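Local coordinates for protein enterotoxin SEN variant (Staphylococcus aureus, PDB 6KRY) that probably acts as a superantigen toxin that, as in related staphylococcal enterotoxins, bridges MHC class II molecules and T-cell receptors, at residues Asn5-Lys10 / Tyr189-Asn194; Glu148-Val153 / Gly174-His179. All coordinates share one frame; numbering follows the deposited sequence.

Contact 1 (Asn5-Lys10 / Tyr189-Asn194); sequences NDLKKK and YYDLYN
Asp191 OD2 takes a nearly straight hydrogen bond from the backbone N of Lys8 at 2.8 Å (N-H...O angle 170°), on the syn lone pair. A water O lies 2.6 Å from Asp191 OD2 and donates both to it and to Asp6 O. The other oxygen, OD1, closes an Asx turn: Tyr193 N reaches it at 2.9 Å, from above the carboxylate plane. One carboxylate thus ties the N-terminal segment to the type I beta turn that runs from Asp191 to Asn194, at the end of an outermost strand of the beta-grasp sheet. Chi1 of 174° sets Asp191 CG anti to the backbone N, and the bonds from Lys8 N and Tyr193 N hold the carboxylate from both segments. Lys8 NZ, 4.7 Å from Asp191 OD2, makes no direct salt bridge; Lys8 CG lies against both Asp191 OD2 and Asn194 CB. Leu7 CD2 packs on Asp191 CG and on Tyr189 CE2, while its side chain also touches Cys175 of the adjacent strand. A water joins Asp6 O to Tyr189 OH, and another joins Lys9 O to Tyr193 O. Farther along, Lys10 continues past Tyr193 to hydrogen-bond through NZ with the carbonyls of Asn165, Thr168 and Ile163, the last also receiving Tyr193 OH. Lys10 CB sits over one face of the Tyr193 ring, a CH-pi contact 3.8 Å from the centroid and 17° off the normal.

Contact 2 (Glu148-Val153 / Gly174-His179); sequences ELDTKV and GCIFFH
This is buried helix-on-sheet packing in the beta-grasp domain, where helix 146-161 lies against the mixed sheet through strand 173-180. The axes of segments 148-153 and 174-179 come within 10.5 Å, with 139° between their directions, and no hydrogen bond crosses. Alternate strand residues Ile176 and Phe178 point at the helix and are met by Leu149, Asp150 and Val153, so the contact is made mainly by side chains. Ile176 and Val153 reach toward each other tip to tip, CD1 to CG1 at 3.6 Å. The extended chi2 of Ile176 (172°) carries CD1 to Val153 and also to within 3.6 Å of Asp150 OD1, CG2 lying close to the same oxygen. That carboxylate is buried but satisfied: OD1 pairs with Arg154 NE in a salt bridge and OD2 hydrogen-bonds with Tyr207 OH. Phe178 presents its edge to the helix, with CE2 4.0 Å from Leu149 CB and CZ 4.0 Å from Asp150 CB; both methylenes lie near the ring plane. Around this seam, Ile220 of strand 218-225 touches Val153, Ile176 and Phe178, Ile137 of strand 130-139 packs on Leu149 and Val153, and Tyr190 of strand 188-191 lies against Asp150 and Ile176.

Overall arrangement
The two contacts share one beta-grasp sheet and use adjacent strands of it: 188-191 for contact 1 and 173-180 for contact 2. Their centres lie about 13 Å apart, and the chain between the two segments of contact 1 contains both segments of contact 2. Backbone pairing links them, with probable hydrogen bonds from Tyr190 N to Ile176 O and from Leu192 N to Gly174 O. Contact 1, partly buried, relies on polar bonds and bridging waters beside a little apolar packing, and fastens the N-terminal segment to the sheet's edge. Contact 2 lies wholly in the core, is mainly hydrocarbon, and joins helix to sheet.

Contact 1 (Asn5-Lys10 / Tyr189-Asn194)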
loop_
_atom_site.group_PDB
_atom_site.type_symbol
_atom_site.label_atom_id
_atom_site.label_comp_id
_atom_site.label_asym_id
_atom_site.label_seq_id
_atom_site.Cartn_x
_atom_site.Cartn_y
_atom_site.Cartn_z
ATOM N N ASN A 5 19.106 13.447 7.130
ATOM C CA ASN A 5 18.735 14.780 6.667
ATOM C C ASN A 5 18.094 14.744 5.268
ATOM O O ASN A 5 17.610 15.759 4.809
ATOM C CB ASN A 5 19.927 15.744 6.759
ATOM C CG ASN A 5 20.160 16.164 8.198
ATOM O OD1 ASN A 5 19.208 16.222 8.965
ATOM N ND2 ASN A 5 21.391 16.465 8.583
ATOM N N ASP A 6 18.015 13.567 4.646
ATOM C CA ASP A 6 17.227 13.358 3.452
ATOM C C ASP A 6 15.792 12.931 3.800
ATOM O O ASP A 6 14.933 12.814 2.901
ATOM C CB ASP A 6 17.819 12.234 2.595
ATOM C CG ASP A 6 19.097 12.637 1.890
ATOM O OD1 ASP A 6 19.287 13.855 1.693
ATOM O OD2 ASP A 6 19.884 11.727 1.551
ATOM N N LEU A 7 15.514 12.623 5.069
ATOM C CA LEU A 7 14.182 12.157 5.452
ATOM C C LEU A 7 13.366 13.331 5.976
ATOM O O LEU A 7 13.912 14.209 6.632
ATOM C CB LEU A 7 14.302 11.087 6.527
ATOM C CG LEU A 7 15.012 9.810 6.099
ATOM C CD1 LEU A 7 15.158 8.930 7.314
ATOM C CD2 LEU A 7 14.242 9.101 4.982
ATOM N N LYS A 8 12.072 13.334 5.675
ATOM C CA LYS A 8 11.166 14.391 6.137
ATOM C C LYS A 8 10.831 14.160 7.618
ATOM O O LYS A 8 10.926 13.043 8.144
ATOM C CB LYS A 8 9.872 14.394 5.319
ATOM C CG LYS A 8 10.034 14.490 3.813
ATOM C CD LYS A 8 10.432 15.853 3.331
ATOM C CE LYS A 8 10.647 15.886 1.830
ATOM N NZ LYS A 8 11.948 15.275 1.451
ATOM N N LYS A 9 10.400 15.229 8.270
ATOM C CA LYS A 9 10.159 15.244 9.687
ATOM C C LYS A 9 8.653 15.121 9.974
ATOM O O LYS A 9 7.865 15.807 9.352
ATOM C CB LYS A 9 10.691 16.567 10.243
ATOM C CG LYS A 9 11.434 16.445 11.552
ATOM C CD LYS A 9 12.218 17.682 11.929
ATOM C CE LYS A 9 11.837 18.218 13.297
ATOM N NZ LYS A 9 11.532 17.152 14.295
ATOM N N LYS A 10 8.266 14.280 10.944
ATOM C CA LYS A 10 6.869 14.188 11.349
ATOM C C LYS A 10 6.285 15.558 11.766
ATOM O O LYS A 10 5.130 15.852 11.457
ATOM C CB LYS A 10 6.707 13.220 12.523
ATOM C CG LYS A 10 5.273 13.040 12.973
ATOM C CD LYS A 10 5.140 12.100 14.125
ATOM C CE LYS A 10 3.707 11.856 14.502
ATOM N NZ LYS A 10 3.614 10.817 15.532
ATOM N N TYR A 189 13.752 2.410 -0.969
ATOM C CA TYR A 189 13.106 2.751 0.242
ATOM C C TYR A 189 11.987 3.765 -0.014
ATOM O O TYR A 189 11.957 4.406 -1.052
ATOM C CB TYR A 189 14.129 3.259 1.258
ATOM C CG TYR A 189 14.604 4.683 1.079
ATOM C CD1 TYR A 189 15.755 4.974 0.358
ATOM C CD2 TYR A 189 13.932 5.741 1.674
ATOM C CE1 TYR A 189 16.209 6.280 0.221
ATOM C CE2 TYR A 189 14.368 7.046 1.542
ATOM C CZ TYR A 189 15.526 7.315 0.835
ATOM O OH TYR A 189 15.965 8.605 0.734
ATOM N N TYR A 190 11.055 3.825 0.945
ATOM C CA TYR A 190 10.106 4.903 1.073
ATOM C C TYR A 190 10.354 5.632 2.399
ATOM O O TYR A 190 10.708 5.009 3.414
ATOM C CB TYR A 190 8.670 4.387 1.056
ATOM C CG TYR A 190 8.222 3.714 -0.217
ATOM C CD1 TYR A 190 8.519 4.249 -1.463
ATOM C CD2 TYR A 190 7.425 2.586 -0.177
ATOM C CE1 TYR A 190 8.117 3.631 -2.636
ATOM C CE2 TYR A 190 6.988 1.970 -1.334
ATOM C CZ TYR A 190 7.322 2.504 -2.574
ATOM O OH TYR A 190 6.888 1.926 -3.733
ATOM N N ASP A 191 10.158 6.947 2.376
ATOM C CA ASP A 191 10.197 7.756 3.540
ATOM C C ASP A 191 8.783 7.780 4.119
ATOM O O ASP A 191 7.851 8.236 3.456
ATOM C CB ASP A 191 10.711 9.140 3.149
ATOM C CG ASP A 191 10.694 10.221 4.214
ATOM O OD1 ASP A 191 10.115 9.993 5.322
ATOM O OD2 ASP A 191 11.268 11.330 3.918
ATOM N N LEU A 192 8.646 7.331 5.363
ATOM C CA LEU A 192 7.378 7.220 6.056
ATOM C C LEU A 192 6.654 8.561 6.195
ATOM O O LEU A 192 5.422 8.560 6.278
ATOM C CB LEU A 192 7.582 6.595 7.443
ATOM C CG LEU A 192 8.057 5.141 7.466
ATOM C CD1 LEU A 192 8.319 4.707 8.894
ATOM C CD2 LEU A 192 7.052 4.216 6.789
ATOM N N TYR A 193 7.392 9.678 6.265
ATOM C CA TYR A 193 6.784 10.971 6.516
ATOM C C TYR A 193 6.754 11.809 5.245
ATOM O O TYR A 193 6.490 12.994 5.314
ATOM C CB TYR A 193 7.518 11.637 7.679
ATOM C CG TYR A 193 7.278 10.914 8.977
ATOM C CD1 TYR A 193 6.015 10.835 9.526
ATOM C CD2 TYR A 193 8.311 10.281 9.643
ATOM C CE1 TYR A 193 5.787 10.165 10.723
ATOM C CE2 TYR A 193 8.094 9.582 10.824
ATOM C CZ TYR A 193 6.832 9.533 11.369
ATOM O OH TYR A 193 6.667 8.864 12.531
ATOM N N ASN A 194 7.089 11.207 4.104
ATOM C CA ASN A 194 7.054 11.876 2.815
ATOM C C ASN A 194 5.782 11.428 2.085
ATOM O O ASN A 194 5.845 10.650 1.153
ATOM C CB ASN A 194 8.267 11.559 1.950
ATOM C CG ASN A 194 8.284 12.320 0.637
ATOM O OD1 ASN A 194 7.755 13.413 0.536
ATOM N ND2 ASN A 194 8.821 11.709 -0.406
HETATM O O HOH W 1 12.310 11.878 1.628
HETATM O O HOH W 2 14.263 10.432 1.229
HETATM O O HOH W 3 11.282 10.450 7.809
HETATM O O HOH W 4 7.166 15.657 6.456
#

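Contact 2 (Glu148-Val153 / Gly174-His179)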
loop_
_atom_site.group_PDB
_atom_site.type_symbol
_atom_site.label_atom_id
_atom_site.label_comp_id
_atom_site.label_asym_id
_atom_site.label_seq_id
_atom_site.Cartn_x
_atom_site.Cartn_y
_atom_site.Cartn_z
ATOM N N GLU A 148 1.162 -3.897 -1.044
ATOM C CA GLU A 148 0.672 -4.897 -0.077
ATOM C C GLU A 148 1.662 -5.043 1.079
ATOM O O GLU A 148 1.265 -5.014 2.245
ATOM C CB GLU A 148 0.413 -6.236 -0.746
ATOM C CG GLU A 148 -0.013 -7.305 0.242
ATOM C CD GLU A 148 -0.544 -8.584 -0.393
ATOM O OE1 GLU A 148 -0.907 -8.578 -1.611
ATOM O OE2 GLU A 148 -0.544 -9.602 0.333
ATOM N N LEU A 149 2.946 -5.195 0.750
ATOM C CA LEU A 149 4.014 -5.365 1.780
ATOM C C LEU A 149 4.132 -4.113 2.663
ATOM O O LEU A 149 4.177 -4.224 3.889
ATOM C CB LEU A 149 5.364 -5.675 1.121
ATOM C CG LEU A 149 5.400 -6.899 0.211
ATOM C CD1 LEU A 149 6.811 -7.170 -0.287
ATOM C CD2 LEU A 149 4.832 -8.133 0.933
ATOM N N ASP A 150 4.221 -2.937 2.025
ATOM C CA ASP A 150 4.356 -1.644 2.685
ATOM C C ASP A 150 3.177 -1.422 3.645
ATOM O O ASP A 150 3.354 -1.042 4.798
ATOM C CB ASP A 150 4.452 -0.527 1.648
ATOM C CG ASP A 150 4.949 0.813 2.137
ATOM O OD1 ASP A 150 5.539 0.870 3.238
ATOM O OD2 ASP A 150 4.738 1.795 1.382
ATOM N N THR A 151 1.962 -1.673 3.173
ATOM C CA THR A 151 0.798 -1.424 3.960
ATOM C C THR A 151 0.784 -2.324 5.199
ATOM O O THR A 151 0.515 -1.847 6.288
ATOM C CB THR A 151 -0.484 -1.643 3.153
ATOM O OG1 THR A 151 -0.484 -0.730 2.065
ATOM C CG2 THR A 151 -1.707 -1.427 4.007
ATOM N N LYS A 152 1.077 -3.623 5.018
ATOM C CA LYS A 152 1.106 -4.567 6.132
ATOM C C LYS A 152 2.161 -4.176 7.184
ATOM O O LYS A 152 1.886 -4.176 8.404
ATOM C CB LYS A 152 1.347 -5.971 5.592
ATOM C CG LYS A 152 0.127 -6.577 4.937
ATOM C CD LYS A 152 0.364 -7.945 4.380
ATOM C CE LYS A 152 -0.960 -8.565 3.983
ATOM N NZ LYS A 152 -0.803 -9.763 3.116
ATOM N N VAL A 153 3.334 -3.733 6.733
ATOM C CA VAL A 153 4.352 -3.200 7.660
ATOM C C VAL A 153 3.866 -1.918 8.370
ATOM O O VAL A 153 3.993 -1.803 9.609
ATOM C CB VAL A 153 5.674 -2.932 6.923
ATOM C CG1 VAL A 153 6.712 -2.253 7.794
ATOM C CG2 VAL A 153 6.254 -4.235 6.439
ATOM N N GLY A 174 11.637 8.370 9.695
ATOM C CA GLY A 174 11.725 6.941 9.500
ATOM C C GLY A 174 11.619 6.562 8.047
ATOM O O GLY A 174 11.038 7.269 7.235
ATOM N N CYS A 175 12.103 5.359 7.744
ATOM C CA CYS A 175 11.990 4.869 6.408
ATOM C C CYS A 175 11.924 3.324 6.403
ATOM O O CYS A 175 12.271 2.646 7.366
ATOM C CB CYS A 175 13.118 5.385 5.546
ATOM S SG CYS A 175 14.744 4.794 6.077
ATOM N N ILE A 176 11.434 2.819 5.279
ATOM C CA ILE A 176 11.224 1.413 5.034
ATOM C C ILE A 176 11.981 1.041 3.764
ATOM O O ILE A 176 11.760 1.584 2.729
ATOM C CB ILE A 176 9.732 1.065 4.959
ATOM C CG1 ILE A 176 9.608 -0.426 4.673
ATOM C CG2 ILE A 176 8.970 1.911 3.946
ATOM C CD1 ILE A 176 8.219 -0.989 4.751
ATOM N N PHE A 177 12.916 0.091 3.918
ATOM C CA PHE A 177 13.776 -0.377 2.867
ATOM C C PHE A 177 13.371 -1.780 2.428
ATOM O O PHE A 177 13.194 -2.632 3.256
ATOM C CB PHE A 177 15.209 -0.536 3.377
ATOM C CG PHE A 177 16.098 0.634 3.084
ATOM C CD1 PHE A 177 16.782 0.705 1.881
ATOM C CD2 PHE A 177 16.216 1.669 4.000
ATOM C CE1 PHE A 177 17.598 1.795 1.602
ATOM C CE2 PHE A 177 17.022 2.757 3.715
ATOM C CZ PHE A 177 17.716 2.805 2.526
ATOM N N PHE A 178 13.325 -1.998 1.124
ATOM C CA PHE A 178 13.005 -3.277 0.529
ATOM C C PHE A 178 14.291 -3.819 -0.079
ATOM O O PHE A 178 14.824 -3.188 -0.994
ATOM C CB PHE A 178 11.895 -3.121 -0.515
ATOM C CG PHE A 178 10.590 -2.644 0.076
ATOM C CD1 PHE A 178 10.339 -1.296 0.251
ATOM C CD2 PHE A 178 9.635 -3.556 0.500
ATOM C CE1 PHE A 178 9.144 -0.864 0.810
ATOM C CE2 PHE A 178 8.448 -3.122 1.076
ATOM C CZ PHE A 178 8.207 -1.777 1.219
ATOM N N HIS A 179 14.800 -4.928 0.461
ATOM C CA HIS A 179 16.123 -5.494 0.066
ATOM C C HIS A 179 15.932 -6.850 -0.604
ATOM O O HIS A 179 15.224 -7.682 -0.059
ATOM C CB HIS A 179 17.018 -5.732 1.294
ATOM C CG HIS A 179 17.630 -4.479 1.809
ATOM N ND1 HIS A 179 17.176 -3.859 2.955
ATOM C CD2 HIS A 179 18.616 -3.699 1.306
ATOM C CE1 HIS A 179 17.890 -2.758 3.164
ATOM N NE2 HIS A 179 18.754 -2.620 2.149
#